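Local coordinates for peptidase M16 domain protein (Alicyclobacillus acidocaldarius subsp. acidocaldarius DSM 446, PDB 4XEA) that is a putative M16-family metallopeptidase, probably cleaving peptide bonds with a metal ion held in its active site, at residues A[270-282]-A[393-406]. Sequence-based numbering, arbitrary orientation.
Sequences EQDTAMTILLDAL and VLQTMTLERANARF
E270 and R401 meet in a side-on salt bridge: NH2 of R401 donates to OE1 of E270 at 2.9 Å, and NE of R401 to OE2 of E270 at 3.0 Å. The NE bond is nearly straight (174°), and both oxygens are met on their syn side, with the two flat groups tilted against each other. CG of E270, anti to the backbone N (chi1 -169°), lies against CG1 of V393, and the bend at chi2 then turns the carboxylate to R401. A leucine in place of R401 would probably leave the E270 carboxylate without its paired donors and free to turn. Next comes Q271, whose amide lies stacked on the R405 guanidinium, planes 7° apart, with CG over the centre of that face; its NE2 goes on to Y307, while R405 reaches E259 and E408. T273 lays CG2 against CG of L394 at 3.8 Å. At A274 the packing is tight, CE of selenomethionine M397 pressing to 3.4 Å from CB of A274. M397 sits in the turn joining helices 387-396 and 399-409, in the C-terminal half of the chain, which has the alpha/beta build of an M16 domain; T398 N-caps the second helix, whose segment 399-406 crosses 270-282 at a right angle. SE of selenomethionine M275 lies 3.5 Å from CG of R405 and also sits at the edge of the R405 guanidinium, beside NH2. I277 points CD1 at the tip of M397 and also touches L394. The next residue, L278, rests CD2 on CB of F406, and L282 brings CD1 to the F406 ring edge, 3.8 Å from CE2 of F406, beside V339 of helix 325-342.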
loop_
_atom_site.group_PDB
_atom_site.type_symbol
_atom_site.label_atom_id
_atom_site.label_comp_id
_atom_site.label_asym_id
_atom_site.label_seq_id
_atom_site.Cartn_x
_atom_site.Cartn_y
_atom_site.Cartn_z
ATOM N N GLU A 270 17.484 18.895 -4.183
ATOM C CA GLU A 270 16.755 20.041 -4.724
ATOM C C GLU A 270 16.033 19.669 -6.027
ATOM O O GLU A 270 14.887 20.050 -6.263
ATOM C CB GLU A 270 17.720 21.234 -4.941
ATOM C CG GLU A 270 17.045 22.576 -5.246
ATOM C CD GLU A 270 16.570 22.720 -6.703
ATOM O OE1 GLU A 270 17.038 21.935 -7.566
ATOM O OE2 GLU A 270 15.731 23.624 -6.969
ATOM N N GLN A 271 16.729 18.978 -6.902
ATOM C CA GLN A 271 16.172 18.659 -8.233
ATOM C C GLN A 271 15.017 17.635 -8.121
ATOM O O GLN A 271 14.006 17.754 -8.802
ATOM C CB GLN A 271 17.285 18.127 -9.118
ATOM C CG GLN A 271 16.931 17.969 -10.580
ATOM C CD GLN A 271 18.161 17.707 -11.407
ATOM O OE1 GLN A 271 19.030 18.560 -11.508
ATOM N NE2 GLN A 271 18.239 16.537 -12.001
ATOM N N ASP A 272 15.190 16.642 -7.255
ATOM C CA ASP A 272 14.136 15.641 -6.969
ATOM C C ASP A 272 12.862 16.299 -6.358
ATOM O O ASP A 272 11.715 16.018 -6.769
ATOM C CB ASP A 272 14.721 14.570 -6.045
ATOM C CG ASP A 272 13.866 13.300 -5.950
ATOM O OD1 ASP A 272 13.126 12.947 -6.892
ATOM O OD2 ASP A 272 13.965 12.631 -4.892
ATOM N N THR A 273 13.070 17.204 -5.408
ATOM C CA THR A 273 11.960 17.887 -4.768
ATOM C C THR A 273 11.238 18.790 -5.759
ATOM O O THR A 273 10.016 18.772 -5.846
ATOM C CB THR A 273 12.428 18.703 -3.561
ATOM O OG1 THR A 273 13.062 17.810 -2.650
ATOM C CG2 THR A 273 11.256 19.358 -2.855
ATOM N N ALA A 274 12.015 19.526 -6.536
ATOM C CA ALA A 274 11.470 20.384 -7.554
ATOM C C ALA A 274 10.627 19.596 -8.590
ATOM O O ALA A 274 9.573 20.058 -9.002
ATOM C CB ALA A 274 12.583 21.155 -8.250
HETATM N N MSE A 275 11.083 18.425 -9.000
HETATM C CA MSE A 275 10.298 17.622 -9.935
HETATM C C MSE A 275 8.998 17.088 -9.290
HETATM O O MSE A 275 7.975 16.927 -9.969
HETATM C CB MSE A 275 11.133 16.471 -10.496
HETATM C CG MSE A 275 12.201 16.895 -11.478
HETATM SE SE MSE A 275 11.506 17.862 -12.975
HETATM C CE MSE A 275 10.496 16.381 -13.808
ATOM N N THR A 276 9.031 16.787 -7.999
ATOM C CA THR A 276 7.837 16.236 -7.351
ATOM C C THR A 276 6.732 17.298 -7.481
ATOM O O THR A 276 5.591 16.968 -7.863
ATOM C CB THR A 276 8.121 15.844 -5.881
ATOM O OG1 THR A 276 9.154 14.851 -5.870
ATOM C CG2 THR A 276 6.905 15.280 -5.173
ATOM N N ILE A 277 7.087 18.564 -7.208
ATOM C CA ILE A 277 6.122 19.659 -7.279
ATOM C C ILE A 277 5.656 19.865 -8.708
ATOM O O ILE A 277 4.454 19.928 -8.958
ATOM C CB ILE A 277 6.675 20.993 -6.726
ATOM C CG1 ILE A 277 7.001 20.860 -5.245
ATOM C CG2 ILE A 277 5.644 22.111 -6.935
ATOM C CD1 ILE A 277 8.099 21.818 -4.758
ATOM N N LEU A 278 6.615 19.923 -9.637
ATOM C CA LEU A 278 6.308 20.172 -11.052
ATOM C C LEU A 278 5.412 19.121 -11.696
ATOM O O LEU A 278 4.458 19.459 -12.392
ATOM C CB LEU A 278 7.607 20.335 -11.848
ATOM C CG LEU A 278 7.536 20.848 -13.277
ATOM C CD1 LEU A 278 6.752 22.139 -13.379
ATOM C CD2 LEU A 278 8.948 21.023 -13.850
ATOM N N LEU A 279 5.729 17.857 -11.466
ATOM C CA LEU A 279 4.936 16.744 -12.007
ATOM C C LEU A 279 3.519 16.703 -11.433
ATOM O O LEU A 279 2.571 16.376 -12.146
ATOM C CB LEU A 279 5.659 15.420 -11.791
ATOM C CG LEU A 279 6.940 15.270 -12.599
ATOM C CD1 LEU A 279 7.635 13.905 -12.282
ATOM C CD2 LEU A 279 6.702 15.423 -14.115
ATOM N N ASP A 280 3.367 17.066 -10.163
ATOM C CA ASP A 280 2.036 17.171 -9.579
ATOM C C ASP A 280 1.235 18.290 -10.247
ATOM O O ASP A 280 0.043 18.093 -10.560
ATOM C CB ASP A 280 2.062 17.384 -8.058
ATOM C CG ASP A 280 0.674 17.548 -7.482
ATOM O OD1 ASP A 280 -0.145 16.591 -7.499
ATOM O OD2 ASP A 280 0.369 18.663 -7.053
ATOM N N ALA A 281 1.896 19.434 -10.484
ATOM C CA ALA A 281 1.247 20.592 -11.119
ATOM C C ALA A 281 0.861 20.279 -12.561
ATOM O O ALA A 281 -0.188 20.709 -13.026
ATOM C CB ALA A 281 2.186 21.845 -11.069
ATOM N N LEU A 282 1.725 19.564 -13.274
ATOM C CA LEU A 282 1.489 19.244 -14.684
ATOM C C LEU A 282 0.476 18.111 -14.860
ATOM O O LEU A 282 -0.365 18.161 -15.754
ATOM C CB LEU A 282 2.802 18.853 -15.384
ATOM C CG LEU A 282 3.778 20.020 -15.643
ATOM C CD1 LEU A 282 5.180 19.554 -16.028
ATOM C CD2 LEU A 282 3.267 20.979 -16.708
ATOM N N VAL A 393 13.696 23.316 0.970
ATOM C CA VAL A 393 13.554 23.431 -0.491
ATOM C C VAL A 393 12.075 23.633 -0.874
ATOM O O VAL A 393 11.767 24.428 -1.747
ATOM C CB VAL A 393 14.190 22.224 -1.249
ATOM C CG1 VAL A 393 13.875 22.293 -2.754
ATOM C CG2 VAL A 393 15.695 22.209 -1.030
ATOM N N LEU A 394 11.166 22.955 -0.181
ATOM C CA LEU A 394 9.734 23.104 -0.422
ATOM C C LEU A 394 9.228 24.512 -0.114
ATOM O O LEU A 394 8.320 24.976 -0.790
ATOM C CB LEU A 394 8.923 22.089 0.388
ATOM C CG LEU A 394 8.957 20.650 -0.132
ATOM C CD1 LEU A 394 8.722 19.648 0.984
ATOM C CD2 LEU A 394 7.930 20.470 -1.233
ATOM N N GLN A 395 9.815 25.171 0.900
ATOM C CA GLN A 395 9.461 26.532 1.297
ATOM C C GLN A 395 10.000 27.596 0.364
ATOM O O GLN A 395 9.341 28.603 0.127
ATOM C CB GLN A 395 10.018 26.859 2.686
ATOM C CG GLN A 395 9.390 26.103 3.845
ATOM C CD GLN A 395 10.142 26.334 5.154
ATOM O OE1 GLN A 395 11.371 26.474 5.171
ATOM N NE2 GLN A 395 9.408 26.356 6.256
ATOM N N THR A 396 11.212 27.377 -0.141
ATOM C CA THR A 396 11.964 28.415 -0.844
ATOM C C THR A 396 11.917 28.268 -2.371
ATOM O O THR A 396 12.220 29.205 -3.109
ATOM C CB THR A 396 13.422 28.426 -0.366
ATOM O OG1 THR A 396 14.018 27.153 -0.634
ATOM C CG2 THR A 396 13.483 28.717 1.126
HETATM N N MSE A 397 11.541 27.092 -2.845
HETATM C CA MSE A 397 11.332 26.871 -4.270
HETATM C C MSE A 397 10.518 28.010 -4.937
HETATM O O MSE A 397 9.526 28.478 -4.357
HETATM C CB MSE A 397 10.609 25.553 -4.405
HETATM C CG MSE A 397 10.121 25.292 -5.730
HETATM SE SE MSE A 397 11.501 24.567 -6.786
HETATM C CE MSE A 397 10.179 23.439 -7.616
ATOM N N THR A 398 10.951 28.481 -6.113
ATOM C CA THR A 398 10.294 29.617 -6.813
ATOM C C THR A 398 9.674 29.225 -8.172
ATOM O O THR A 398 10.051 28.226 -8.761
ATOM C CB THR A 398 11.298 30.789 -7.060
ATOM O OG1 THR A 398 12.338 30.366 -7.950
ATOM C CG2 THR A 398 11.925 31.243 -5.756
ATOM N N LEU A 399 8.748 30.046 -8.679
ATOM C CA LEU A 399 8.186 29.851 -10.028
ATOM C C LEU A 399 9.275 29.944 -11.110
ATOM O O LEU A 399 9.244 29.197 -12.097
ATOM C CB LEU A 399 7.061 30.885 -10.310
ATOM C CG LEU A 399 6.301 30.804 -11.652
ATOM C CD1 LEU A 399 5.574 29.474 -11.847
ATOM C CD2 LEU A 399 5.308 32.010 -11.804
ATOM N N GLU A 400 10.234 30.862 -10.948
ATOM C CA GLU A 400 11.364 30.955 -11.909
ATOM C C GLU A 400 12.138 29.647 -11.961
ATOM O O GLU A 400 12.448 29.093 -13.038
ATOM C CB GLU A 400 12.310 32.095 -11.498
ATOM C CG GLU A 400 13.617 32.214 -12.328
ATOM C CD GLU A 400 14.379 33.515 -12.025
ATOM O OE1 GLU A 400 15.007 33.618 -10.948
ATOM O OE2 GLU A 400 14.320 34.463 -12.848
ATOM N N ARG A 401 12.452 29.135 -10.789
ATOM C CA ARG A 401 13.139 27.835 -10.730
ATOM C C ARG A 401 12.282 26.707 -11.339
ATOM O O ARG A 401 12.799 25.863 -12.071
ATOM C CB ARG A 401 13.604 27.544 -9.299
ATOM C CG ARG A 401 14.255 26.199 -9.080
ATOM C CD ARG A 401 15.452 25.908 -10.017
ATOM N NE ARG A 401 15.942 24.548 -9.780
ATOM C CZ ARG A 401 16.500 23.761 -10.706
ATOM N NH1 ARG A 401 16.668 24.176 -11.961
ATOM N NH2 ARG A 401 16.872 22.542 -10.376
ATOM N N ALA A 402 10.973 26.721 -11.102
ATOM C CA ALA A 402 10.090 25.703 -11.719
ATOM C C ALA A 402 10.111 25.834 -13.245
ATOM O O ALA A 402 10.167 24.815 -13.951
ATOM C CB ALA A 402 8.663 25.808 -11.194
ATOM N N ASN A 403 10.084 27.067 -13.761
ATOM C CA ASN A 403 10.209 27.264 -15.214
ATOM C C ASN A 403 11.576 26.809 -15.749
ATOM O O ASN A 403 11.622 26.130 -16.773
ATOM C CB ASN A 403 9.887 28.708 -15.643
ATOM C CG ASN A 403 8.367 29.020 -15.617
ATOM O OD1 ASN A 403 7.559 28.347 -16.266
ATOM N ND2 ASN A 403 7.991 30.041 -14.868
ATOM N N ALA A 404 12.675 27.143 -15.062
ATOM C CA ALA A 404 14.009 26.730 -15.525
ATOM C C ALA A 404 14.131 25.209 -15.562
ATOM O O ALA A 404 14.694 24.635 -16.499
ATOM C CB ALA A 404 15.118 27.338 -14.654
ATOM N N ARG A 405 13.613 24.537 -14.539
ATOM C CA ARG A 405 13.685 23.053 -14.488
ATOM C C ARG A 405 12.903 22.438 -15.666
ATOM O O ARG A 405 13.393 21.524 -16.328
ATOM C CB ARG A 405 13.121 22.554 -13.146
ATOM C CG ARG A 405 13.002 21.029 -12.996
ATOM C CD ARG A 405 14.294 20.448 -12.448
ATOM N NE ARG A 405 15.428 20.276 -13.376
ATOM C CZ ARG A 405 15.756 19.126 -13.967
ATOM N NH1 ARG A 405 16.857 19.030 -14.690
ATOM N NH2 ARG A 405 14.983 18.053 -13.844
ATOM N N PHE A 406 11.694 22.945 -15.905
ATOM C CA PHE A 406 10.855 22.526 -17.019
ATOM C C PHE A 406 11.595 22.672 -18.370
ATOM O O PHE A 406 11.660 21.735 -19.175
ATOM C CB PHE A 406 9.529 23.323 -17.019
ATOM C CG PHE A 406 8.590 22.911 -18.116
ATOM C CD1 PHE A 406 8.768 23.371 -19.412
ATOM C CD2 PHE A 406 7.560 22.005 -17.873
ATOM C CE1 PHE A 406 7.929 22.935 -20.458
ATOM C CE2 PHE A 406 6.727 21.580 -18.895
ATOM C CZ PHE A 406 6.908 22.053 -20.200
#